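Local coordinates for venom allergen-like (VAL) 4 protein (Schistosoma mansoni, PDB 4P27) that binds lipids and belongs to the SCP/TAPS (CAP) family of venom allergen-like proteins, although it lacks the prototypical CAP motifs, at residues 27-31 against 95-100; 79-84 against 132-136; 112-118 against 144-150. All coordinates share one frame; numbering follows the deposited sequence.

Contact 1 (27-31 against 95-100); sequences IPGQP and YKNYNF
Q30 reaches across to Y95, Y98 and F100 and carries the polar part of this contact. Its CB points toward the 95-100 segment, and CG comes within van der Waals range of Y95 CB. The chain then bends (chi2 -54°), turning the amide into the curve of backbone formed by 95-100. At the tip the two branches part. NE2 donates to Y98 O over 3.2 Å; the bond is nearly straight at the hydrogen (168°), and although Y98 O lies in the amide plane of Q30, the donor sits above the Y98 carbonyl plane (36° out of it). NE2 also makes a weak, bent bond to Y95 O at 2.8 Å. OE1 meets the edge of the Y98 ring, approaches F100 CB, and receives a bond from a water, 2.8 Å away, which in turn accepts from F100 N. With both branches engaged, the rotation of the amide is fixed.

Apolar contacts flank the amide. CG2 of I27 lies over one face of the Y95 ring, 3.8 Å from its centroid, as a CH-pi contact, while P28 CD packs against Y95 CZ at 3.7 Å. Beyond Q30, P31 CG makes a second CH-pi contact, 3.6 Å from the F100 ring centroid. A second water donates to both P28 O and Y95 O.

The I27 to Q30 backbone is a type II beta turn, closed by Q30 N to I27 O at 3.2 Å. The contact thus joins the loop after helix 6-22 to the 3-10 turn leading into strand 98-99 of a small two-stranded antiparallel sheet, within the CAP domain.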
loop_
_atom_site.group_PDB
_atom_site.type_symbol
_atom_site.label_atom_id
_atom_site.label_comp_id
_atom_site.label_asym_id
_atom_site.label_seq_id
_atom_site.Cartn_x
_atom_site.Cartn_y
_atom_site.Cartn_z
ATOM N N ILE A 27 12.152 -9.247 3.407
ATOM C CA ILE A 27 11.252 -8.831 4.543
ATOM C C ILE A 27 11.371 -9.844 5.643
ATOM O O ILE A 27 10.982 -10.999 5.402
ATOM C CB ILE A 27 9.747 -8.825 4.132
ATOM C CG1 ILE A 27 9.583 -8.148 2.757
ATOM C CG2 ILE A 27 8.854 -8.282 5.253
ATOM C CD1 ILE A 27 9.704 -6.660 2.780
ATOM N N PRO A 28 11.873 -9.446 6.831
ATOM C CA PRO A 28 12.194 -10.424 7.892
ATOM C C PRO A 28 10.974 -11.274 8.277
ATOM O O PRO A 28 9.873 -10.744 8.515
ATOM C CB PRO A 28 12.592 -9.513 9.097
ATOM C CG PRO A 28 13.314 -8.358 8.394
ATOM C CD PRO A 28 12.409 -8.098 7.163
ATOM N N GLY A 29 11.201 -12.581 8.353
ATOM C CA GLY A 29 10.215 -13.527 8.914
ATOM C C GLY A 29 9.067 -13.732 7.925
ATOM O O GLY A 29 8.063 -14.298 8.271
ATOM N N GLN A 30 9.173 -13.258 6.690
ATOM C CA GLN A 30 7.998 -13.433 5.784
ATOM C C GLN A 30 8.458 -14.327 4.666
ATOM O O GLN A 30 9.501 -14.054 4.146
ATOM C CB GLN A 30 7.535 -12.056 5.184
ATOM C CG GLN A 30 6.804 -11.106 6.158
ATOM C CD GLN A 30 5.611 -11.764 6.834
ATOM O OE1 GLN A 30 4.954 -12.623 6.270
ATOM N NE2 GLN A 30 5.303 -11.316 8.045
ATOM N N PRO A 31 7.654 -15.330 4.224
ATOM C CA PRO A 31 8.113 -16.134 3.077
ATOM C C PRO A 31 8.278 -15.285 1.823
ATOM O O PRO A 31 7.564 -14.314 1.661
ATOM C CB PRO A 31 6.999 -17.174 2.899
ATOM C CG PRO A 31 5.742 -16.468 3.358
ATOM C CD PRO A 31 6.242 -15.637 4.565
ATOM N N TYR A 95 4.369 -5.806 8.831
ATOM C CA TYR A 95 4.744 -7.188 8.589
ATOM C C TYR A 95 5.086 -7.962 9.893
ATOM O O TYR A 95 5.002 -9.187 9.907
ATOM C CB TYR A 95 5.930 -7.285 7.590
ATOM C CG TYR A 95 7.299 -6.949 8.153
ATOM C CD1 TYR A 95 7.966 -7.828 9.024
ATOM C CD2 TYR A 95 7.953 -5.773 7.770
ATOM C CE1 TYR A 95 9.244 -7.534 9.494
ATOM C CE2 TYR A 95 9.198 -5.447 8.261
ATOM C CZ TYR A 95 9.849 -6.339 9.105
ATOM O OH TYR A 95 11.113 -6.006 9.552
ATOM N N LYS A 96 5.454 -7.246 10.968
ATOM C CA LYS A 96 5.683 -7.883 12.272
ATOM C C LYS A 96 4.428 -8.515 12.848
ATOM O O LYS A 96 4.541 -9.322 13.730
ATOM C CB LYS A 96 6.236 -6.891 13.253
ATOM C CG LYS A 96 7.623 -6.483 12.831
ATOM C CD LYS A 96 8.074 -5.170 13.429
ATOM C CE LYS A 96 9.579 -5.221 13.304
ATOM N NZ LYS A 96 10.199 -3.886 13.287
ATOM N N ASN A 97 3.246 -8.147 12.354
ATOM C CA ASN A 97 2.020 -8.590 12.935
ATOM C C ASN A 97 1.437 -9.673 12.110
ATOM O O ASN A 97 0.380 -10.190 12.461
ATOM C CB ASN A 97 1.002 -7.455 12.996
ATOM C CG ASN A 97 1.518 -6.223 13.735
ATOM O OD1 ASN A 97 2.280 -6.326 14.683
ATOM N ND2 ASN A 97 1.092 -5.052 13.299
ATOM N N TYR A 98 2.050 -9.990 10.969
ATOM C CA TYR A 98 1.331 -10.843 9.984
ATOM C C TYR A 98 1.879 -12.257 9.975
ATOM O O TYR A 98 3.039 -12.416 9.948
ATOM C CB TYR A 98 1.384 -10.238 8.576
ATOM C CG TYR A 98 0.639 -11.064 7.588
ATOM C CD1 TYR A 98 -0.766 -11.307 7.739
ATOM C CD2 TYR A 98 1.283 -11.644 6.521
ATOM C CE1 TYR A 98 -1.461 -12.043 6.844
ATOM C CE2 TYR A 98 0.573 -12.406 5.587
ATOM C CZ TYR A 98 -0.793 -12.596 5.771
ATOM O OH TYR A 98 -1.478 -13.380 4.897
ATOM N N ASN A 99 1.028 -13.279 10.082
ATOM C CA ASN A 99 1.410 -14.650 9.868
ATOM C C ASN A 99 0.872 -15.170 8.605
ATOM O O ASN A 99 -0.301 -15.516 8.512
ATOM C CB ASN A 99 0.911 -15.568 11.026
ATOM C CG ASN A 99 1.307 -17.069 10.865
ATOM O OD1 ASN A 99 1.566 -17.579 9.796
ATOM N ND2 ASN A 99 1.200 -17.785 11.933
ATOM N N PHE A 100 1.771 -15.373 7.639
ATOM C CA PHE A 100 1.350 -15.807 6.330
ATOM C C PHE A 100 0.731 -17.226 6.365
ATOM O O PHE A 100 -0.303 -17.523 5.698
ATOM C CB PHE A 100 2.608 -15.717 5.455
ATOM C CG PHE A 100 2.389 -16.050 4.028
ATOM C CD1 PHE A 100 2.223 -17.396 3.617
ATOM C CD2 PHE A 100 2.333 -15.038 3.071
ATOM C CE1 PHE A 100 2.000 -17.701 2.291
ATOM C CE2 PHE A 100 2.064 -15.365 1.749
ATOM C CZ PHE A 100 1.948 -16.684 1.358
HETATM O O HOH W 1 7.498 -11.264 9.949
HETATM O O HOH W 2 4.635 -15.039 7.743
#

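Contact 2 (79-84 against 132-136); sequences ADYPTI and KNYLI
Two torsions bring D80 and N133 together: CG of D80 extends away from its backbone N (chi1 171°), and CG of N133 turns beside its own N (chi1 -69°). The side chains then cross at about a right angle, and N133 ND2 gives D80 OD1 only a weak hydrogen bond of 3.4 Å. The other amide branch is held more closely, since N133 OD1 accepts from K132 NZ at 2.8 Å. N133 OD1 also lies alongside the P82 ring, 3.2 Å from P82 CA.

Behind these groups, strands 79-81 and 133-136 run antiparallel at 168°. A79 with I136 and Y81 with Y134 are the hydrogen-bonded pairs, each with two backbone bonds; A79 N to I136 O and Y134 N to Y81 O both measure 2.9 Å. Between them D80 and L135 form a non-hydrogen-bonded pair, where D80 CA approaches Y134 O at 3.4 Å in a CA-H...O contact. This pairing adds strand 75-81 to the edge of the central sheet of the CAP alpha-beta-alpha sandwich. D80 and L135 face Y58, whereas A79 and I136 face A87 of helix 84-93.

After P82 and T83 the chain enters that helix. T83 occupies the N-cap position, its OG1 bonded to G86 N, and I84 comes back over the strand pair: CG1 stands above one face of the Y134 ring, toward its rim, and meets I136 CD1 at 4.1 Å. P82 O approaches the same ring obliquely, 3.4 Å from Y134 CD2. The Y134 and Y127 rings meet with their planes nearly perpendicular.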
loop_
_atom_site.group_PDB
_atom_site.type_symbol
_atom_site.label_atom_id
_atom_site.label_comp_id
_atom_site.label_asym_id
_atom_site.label_seq_id
_atom_site.Cartn_x
_atom_site.Cartn_y
_atom_site.Cartn_z
ATOM N N ALA A 79 -2.511 7.287 6.036
ATOM C CA ALA A 79 -1.510 7.520 7.099
ATOM C C ALA A 79 -1.695 8.960 7.616
ATOM O O ALA A 79 -2.100 9.856 6.861
ATOM C CB ALA A 79 -0.097 7.269 6.635
ATOM N N ASP A 80 -1.526 9.141 8.928
ATOM C CA ASP A 80 -1.712 10.479 9.492
ATOM C C ASP A 80 -0.368 10.656 10.164
ATOM O O ASP A 80 -0.126 10.002 11.139
ATOM C CB ASP A 80 -2.861 10.512 10.518
ATOM C CG ASP A 80 -2.932 11.897 11.300
ATOM O OD1 ASP A 80 -2.215 12.877 10.909
ATOM O OD2 ASP A 80 -3.766 12.009 12.241
ATOM N N TYR A 81 0.564 11.402 9.539
ATOM C CA TYR A 81 1.966 11.276 9.953
ATOM C C TYR A 81 2.784 12.512 9.624
ATOM O O TYR A 81 2.522 13.208 8.590
ATOM C CB TYR A 81 2.659 10.140 9.209
ATOM C CG TYR A 81 3.085 9.057 10.078
ATOM C CD1 TYR A 81 2.140 8.102 10.471
ATOM C CD2 TYR A 81 4.404 8.939 10.495
ATOM C CE1 TYR A 81 2.475 7.045 11.243
ATOM C CE2 TYR A 81 4.754 7.881 11.327
ATOM C CZ TYR A 81 3.759 6.951 11.679
ATOM O OH TYR A 81 3.957 5.868 12.469
ATOM N N PRO A 82 3.813 12.761 10.457
ATOM C CA PRO A 82 4.502 14.066 10.292
ATOM C C PRO A 82 5.361 14.046 8.994
ATOM O O PRO A 82 5.517 15.068 8.344
ATOM C CB PRO A 82 5.323 14.212 11.595
ATOM C CG PRO A 82 5.536 12.804 12.072
ATOM C CD PRO A 82 4.308 12.007 11.632
ATOM N N THR A 83 5.812 12.867 8.569
ATOM C CA THR A 83 6.600 12.736 7.366
ATOM C C THR A 83 6.069 11.565 6.480
ATOM O O THR A 83 5.476 10.599 6.971
ATOM C CB THR A 83 8.089 12.527 7.696
ATOM O OG1 THR A 83 8.244 11.227 8.238
ATOM C CG2 THR A 83 8.655 13.569 8.853
ATOM N N ILE A 84 6.294 11.688 5.179
ATOM C CA ILE A 84 6.016 10.631 4.225
ATOM C C ILE A 84 6.802 9.338 4.453
ATOM O O ILE A 84 6.227 8.247 4.538
ATOM C CB ILE A 84 6.148 11.255 2.875
ATOM C CG1 ILE A 84 5.039 12.308 2.764
ATOM C CG2 ILE A 84 6.231 10.237 1.757
ATOM C CD1 ILE A 84 4.611 12.451 1.338
ATOM N N LYS A 132 0.195 20.034 11.516
ATOM C CA LYS A 132 1.454 19.487 11.860
ATOM C C LYS A 132 1.747 18.288 10.902
ATOM O O LYS A 132 2.860 18.163 10.385
ATOM C CB LYS A 132 1.359 19.025 13.312
ATOM C CG LYS A 132 2.645 18.405 13.847
ATOM C CD LYS A 132 2.563 18.139 15.358
ATOM C CE LYS A 132 2.520 16.644 15.705
ATOM N NZ LYS A 132 3.155 15.737 14.673
ATOM N N ASN A 133 0.725 17.452 10.638
ATOM C CA ASN A 133 0.859 16.203 9.851
ATOM C C ASN A 133 0.334 16.248 8.405
ATOM O O ASN A 133 -0.453 17.165 8.013
ATOM C CB ASN A 133 0.187 15.095 10.658
ATOM C CG ASN A 133 0.987 14.769 11.922
ATOM O OD1 ASN A 133 2.094 15.254 12.106
ATOM N ND2 ASN A 133 0.456 13.924 12.747
ATOM N N TYR A 134 0.745 15.228 7.635
ATOM C CA TYR A 134 0.173 14.929 6.316
ATOM C C TYR A 134 -0.973 13.963 6.617
ATOM O O TYR A 134 -0.851 13.127 7.488
ATOM C CB TYR A 134 1.245 14.213 5.496
ATOM C CG TYR A 134 2.317 15.146 4.969
ATOM C CD1 TYR A 134 2.014 16.061 3.957
ATOM C CD2 TYR A 134 3.607 15.133 5.498
ATOM C CE1 TYR A 134 2.985 16.910 3.471
ATOM C CE2 TYR A 134 4.591 15.962 4.989
ATOM C CZ TYR A 134 4.275 16.852 4.025
ATOM O OH TYR A 134 5.220 17.701 3.526
ATOM N N LEU A 135 -2.077 14.123 5.896
ATOM C CA LEU A 135 -2.956 13.038 5.509
ATOM C C LEU A 135 -2.420 12.463 4.165
ATOM O O LEU A 135 -2.383 13.163 3.170
ATOM C CB LEU A 135 -4.364 13.574 5.351
ATOM C CG LEU A 135 -5.388 12.445 5.012
ATOM C CD1 LEU A 135 -5.315 11.254 5.970
ATOM C CD2 LEU A 135 -6.742 13.044 5.167
ATOM N N ILE A 136 -1.898 11.236 4.201
ATOM C CA ILE A 136 -1.490 10.501 2.986
ATOM C C ILE A 136 -2.519 9.387 2.612
ATOM O O ILE A 136 -2.937 8.617 3.508
ATOM C CB ILE A 136 -0.162 9.855 3.253
ATOM C CG1 ILE A 136 0.826 10.945 3.719
ATOM C CG2 ILE A 136 0.321 9.074 2.015
ATOM C CD1 ILE A 136 1.950 10.359 4.541
#

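Contact 3 (112-118 against 144-150); sequences YKQMVWN and DSEDRPY. With NAG (2-acetamido-2-deoxy-beta-D-glucopyranose), chain B.
The W117 indole has D144 and S145 of the 144-150 loop on one face: D144 CB makes a CH-pi contact, 3.5 Å from the centroid of the six-membered ring, with S145 N beside it. The opposite face carries P149 O of the loop, the adjacent N118 OD1 and a water, all offset toward the rim, and D147 O lies in plane at the edge. In a second flat pair, the Q114 amide and the D144 carboxylate stack with planes 19° apart, while Q114 OE1 accepts from D144 N at 3.2 Å.

K113 is bent at chi3 (76°), which carries NZ to D147 O at 2.8 Å and more weakly to E146 O; N103 OD1 is a further partner. S145 OG accepts from D147 N, an ST turn. V116 CG2 packs on P149 CB at 3.7 Å and meets the Y150 ring in plane at its edge. Another water bridges Y112 OH and Y150 OH, and Y150 OH is hydrogen-bonded to P31 O.

N118 N donates to P149 O at 2.7 Å; N118 ND2 is covalently bonded to NAG C1 (1.4 Å). N118 OD1 and P149 O, both acceptors, lie 3.0 Å apart, a cost probably eased by the N-H on P149 O and the water near OD1. That water lies close to R148 O and 3.1 Å from NAG O6, so it probably helps hold the sugar near R148.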
loop_
_atom_site.group_PDB
_atom_site.type_symbol
_atom_site.label_atom_id
_atom_site.label_comp_id
_atom_site.label_asym_id
_atom_site.label_seq_id
_atom_site.Cartn_x
_atom_site.Cartn_y
_atom_site.Cartn_z
ATOM N N TYR A 112 0.394 -3.217 5.208
ATOM C CA TYR A 112 1.412 -4.141 4.690
ATOM C C TYR A 112 0.883 -5.115 3.623
ATOM O O TYR A 112 1.447 -5.252 2.501
ATOM C CB TYR A 112 2.071 -4.911 5.878
ATOM C CG TYR A 112 2.924 -6.042 5.339
ATOM C CD1 TYR A 112 4.107 -5.779 4.678
ATOM C CD2 TYR A 112 2.462 -7.375 5.390
ATOM C CE1 TYR A 112 4.867 -6.828 4.131
ATOM C CE2 TYR A 112 3.221 -8.426 4.870
ATOM C CZ TYR A 112 4.403 -8.123 4.215
ATOM O OH TYR A 112 5.165 -9.089 3.655
ATOM N N LYS A 113 -0.253 -5.799 3.908
ATOM C CA LYS A 113 -0.791 -6.737 2.953
ATOM C C LYS A 113 -1.155 -6.115 1.596
ATOM O O LYS A 113 -0.909 -6.716 0.560
ATOM C CB LYS A 113 -2.039 -7.523 3.496
ATOM C CG LYS A 113 -1.751 -8.472 4.667
ATOM C CD LYS A 113 -3.067 -9.139 5.148
ATOM C CE LYS A 113 -3.511 -10.232 4.178
ATOM N NZ LYS A 113 -4.715 -10.969 4.764
ATOM N N GLN A 114 -1.738 -4.927 1.623
ATOM C CA GLN A 114 -2.051 -4.225 0.414
ATOM C C GLN A 114 -0.754 -3.862 -0.350
ATOM O O GLN A 114 -0.751 -3.913 -1.585
ATOM C CB GLN A 114 -2.827 -2.935 0.730
ATOM C CG GLN A 114 -3.129 -2.136 -0.530
ATOM C CD GLN A 114 -4.090 -2.923 -1.497
ATOM O OE1 GLN A 114 -5.303 -2.867 -1.326
ATOM N NE2 GLN A 114 -3.551 -3.565 -2.533
ATOM N N MET A 115 0.314 -3.469 0.378
ATOM C CA MET A 115 1.577 -3.101 -0.333
ATOM C C MET A 115 2.190 -4.290 -1.042
ATOM O O MET A 115 2.778 -4.113 -2.063
ATOM C CB MET A 115 2.642 -2.539 0.637
ATOM C CG MET A 115 2.261 -1.111 1.165
ATOM S SD MET A 115 3.562 -0.531 2.315
ATOM C CE MET A 115 4.810 -0.178 1.182
ATOM N N VAL A 116 2.036 -5.512 -0.525
ATOM C CA VAL A 116 2.638 -6.677 -1.185
ATOM C C VAL A 116 1.607 -7.547 -1.935
ATOM O O VAL A 116 1.890 -8.670 -2.284
ATOM C CB VAL A 116 3.464 -7.566 -0.220
ATOM C CG1 VAL A 116 4.725 -6.822 0.294
ATOM C CG2 VAL A 116 2.621 -8.155 0.938
ATOM N N TRP A 117 0.485 -6.935 -2.289
ATOM C CA TRP A 117 -0.636 -7.658 -2.874
ATOM C C TRP A 117 -0.272 -8.004 -4.270
ATOM O O TRP A 117 0.054 -7.127 -5.114
ATOM C CB TRP A 117 -1.961 -6.853 -2.792
ATOM C CG TRP A 117 -3.097 -7.800 -3.071
ATOM C CD1 TRP A 117 -3.760 -7.987 -4.276
ATOM C CD2 TRP A 117 -3.677 -8.702 -2.127
ATOM N NE1 TRP A 117 -4.737 -9.007 -4.126
ATOM C CE2 TRP A 117 -4.695 -9.451 -2.816
ATOM C CE3 TRP A 117 -3.424 -8.975 -0.760
ATOM C CZ2 TRP A 117 -5.468 -10.452 -2.172
ATOM C CZ3 TRP A 117 -4.236 -9.952 -0.116
ATOM C CH2 TRP A 117 -5.223 -10.658 -0.850
ATOM N N ASN A 118 -0.267 -9.295 -4.555
ATOM C CA ASN A 118 0.311 -9.725 -5.860
ATOM C C ASN A 118 -0.476 -9.314 -7.119
ATOM O O ASN A 118 0.144 -9.047 -8.161
ATOM C CB ASN A 118 0.570 -11.241 -5.865
ATOM C CG ASN A 118 -0.725 -12.042 -5.941
ATOM O OD1 ASN A 118 -1.821 -11.586 -5.501
ATOM N ND2 ASN A 118 -0.607 -13.265 -6.432
ATOM N N ASP A 144 -7.084 -5.363 -2.393
ATOM C CA ASP A 144 -6.817 -6.642 -1.842
ATOM C C ASP A 144 -8.081 -7.325 -1.279
ATOM O O ASP A 144 -9.159 -6.779 -1.335
ATOM C CB ASP A 144 -5.666 -6.528 -0.833
ATOM C CG ASP A 144 -5.975 -5.772 0.386
ATOM O OD1 ASP A 144 -7.110 -5.320 0.598
ATOM O OD2 ASP A 144 -4.993 -5.629 1.178
ATOM N N SER A 145 -7.931 -8.510 -0.700
ATOM C CA SER A 145 -9.048 -9.194 -0.063
ATOM C C SER A 145 -8.523 -9.649 1.265
ATOM O O SER A 145 -7.412 -9.270 1.694
ATOM C CB SER A 145 -9.507 -10.374 -0.949
ATOM O OG SER A 145 -8.548 -11.393 -0.945
ATOM N N GLU A 146 -9.274 -10.486 1.935
ATOM C CA GLU A 146 -8.841 -11.058 3.187
ATOM C C GLU A 146 -7.864 -12.235 3.009
ATOM O O GLU A 146 -7.305 -12.630 3.956
ATOM C CB GLU A 146 -10.044 -11.616 3.983
ATOM C CG GLU A 146 -10.782 -12.755 3.305
ATOM C CD GLU A 146 -12.031 -13.167 4.098
ATOM O OE1 GLU A 146 -12.159 -12.833 5.318
ATOM O OE2 GLU A 146 -12.907 -13.807 3.481
ATOM N N ASP A 147 -7.692 -12.778 1.849
ATOM C CA ASP A 147 -6.619 -13.824 1.584
ATOM C C ASP A 147 -5.197 -13.403 1.827
ATOM O O ASP A 147 -4.919 -12.222 2.268
ATOM C CB ASP A 147 -6.681 -14.251 0.129
ATOM C CG ASP A 147 -8.072 -14.819 -0.217
ATOM O OD1 ASP A 147 -8.688 -15.293 0.727
ATOM O OD2 ASP A 147 -8.579 -14.731 -1.343
ATOM N N ARG A 148 -4.310 -14.370 1.530
ATOM C CA ARG A 148 -2.862 -14.150 1.607
ATOM C C ARG A 148 -2.484 -13.251 0.424
ATOM O O ARG A 148 -3.094 -13.307 -0.682
ATOM C CB ARG A 148 -2.113 -15.506 1.613
ATOM C CG ARG A 148 -2.317 -16.305 2.919
ATOM C CD ARG A 148 -1.835 -17.754 2.693
ATOM N NE ARG A 148 -1.996 -18.531 3.933
ATOM C CZ ARG A 148 -3.156 -19.158 4.191
ATOM N NH1 ARG A 148 -4.129 -19.123 3.304
ATOM N NH2 ARG A 148 -3.334 -19.805 5.276
ATOM N N PRO A 149 -1.451 -12.431 0.599
ATOM C CA PRO A 149 -1.132 -11.461 -0.491
ATOM C C PRO A 149 -0.541 -11.997 -1.777
ATOM O O PRO A 149 -0.604 -11.308 -2.818
ATOM C CB PRO A 149 -0.153 -10.499 0.181
ATOM C CG PRO A 149 0.461 -11.299 1.335
ATOM C CD PRO A 149 -0.637 -12.218 1.817
ATOM N N TYR A 150 0.061 -13.189 -1.721
ATOM C CA TYR A 150 0.821 -13.767 -2.828
ATOM C C TYR A 150 1.085 -15.302 -2.652
ATOM O O TYR A 150 0.890 -15.874 -1.574
ATOM C CB TYR A 150 2.161 -13.022 -3.037
ATOM C CG TYR A 150 3.061 -12.965 -1.778
ATOM C CD1 TYR A 150 3.827 -14.060 -1.388
ATOM C CD2 TYR A 150 3.131 -11.788 -1.020
ATOM C CE1 TYR A 150 4.626 -14.006 -0.214
ATOM C CE2 TYR A 150 3.936 -11.704 0.114
ATOM C CZ TYR A 150 4.698 -12.824 0.509
ATOM O OH TYR A 150 5.424 -12.742 1.694
HETATM C C1 NAG B . -1.564 -14.186 -6.765
HETATM C C2 NAG B . -1.396 -14.978 -8.072
HETATM C C3 NAG B . -2.383 -16.095 -8.214
HETATM C C4 NAG B . -2.340 -16.921 -6.960
HETATM C C5 NAG B . -2.727 -16.043 -5.790
HETATM C C6 NAG B . -2.854 -16.907 -4.565
HETATM C C7 NAG B . -0.547 -13.458 -9.682
HETATM C C8 NAG B . -0.833 -12.548 -10.812
HETATM N N2 NAG B . -1.543 -14.169 -9.242
HETATM O O3 NAG B . -2.044 -16.870 -9.356
HETATM O O4 NAG B . -3.240 -17.980 -7.080
HETATM O O5 NAG B . -1.760 -15.021 -5.642
HETATM O O6 NAG B . -3.101 -16.139 -3.413
HETATM O O7 NAG B . 0.548 -13.495 -9.210
HETATM O O HOH W 3 4.039 -11.670 3.759
HETATM O O HOH W 4 -3.316 -13.031 -3.271
#

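Contacts 1 and 3 adjoin, their centres about 12 Å apart. F100 O lies 2.6 Å from R148 NE and P31 O 2.7 Å from Y150 OH, both probable hydrogen bonds, so each segment of contact 1 is tied to the 144-150 loop; F100 CZ also packs against Y150 O at 3.2 Å. The N-linked NAG of contact 3 is about 7 Å from the F100 side chain, which places contact 1 near the glycan. Contact 2 stands apart at the sheet edge, its centre about 25 Å from that of contact 1 and about 23 Å from that of contact 3, with nearest atoms about 11 and 9 Å away.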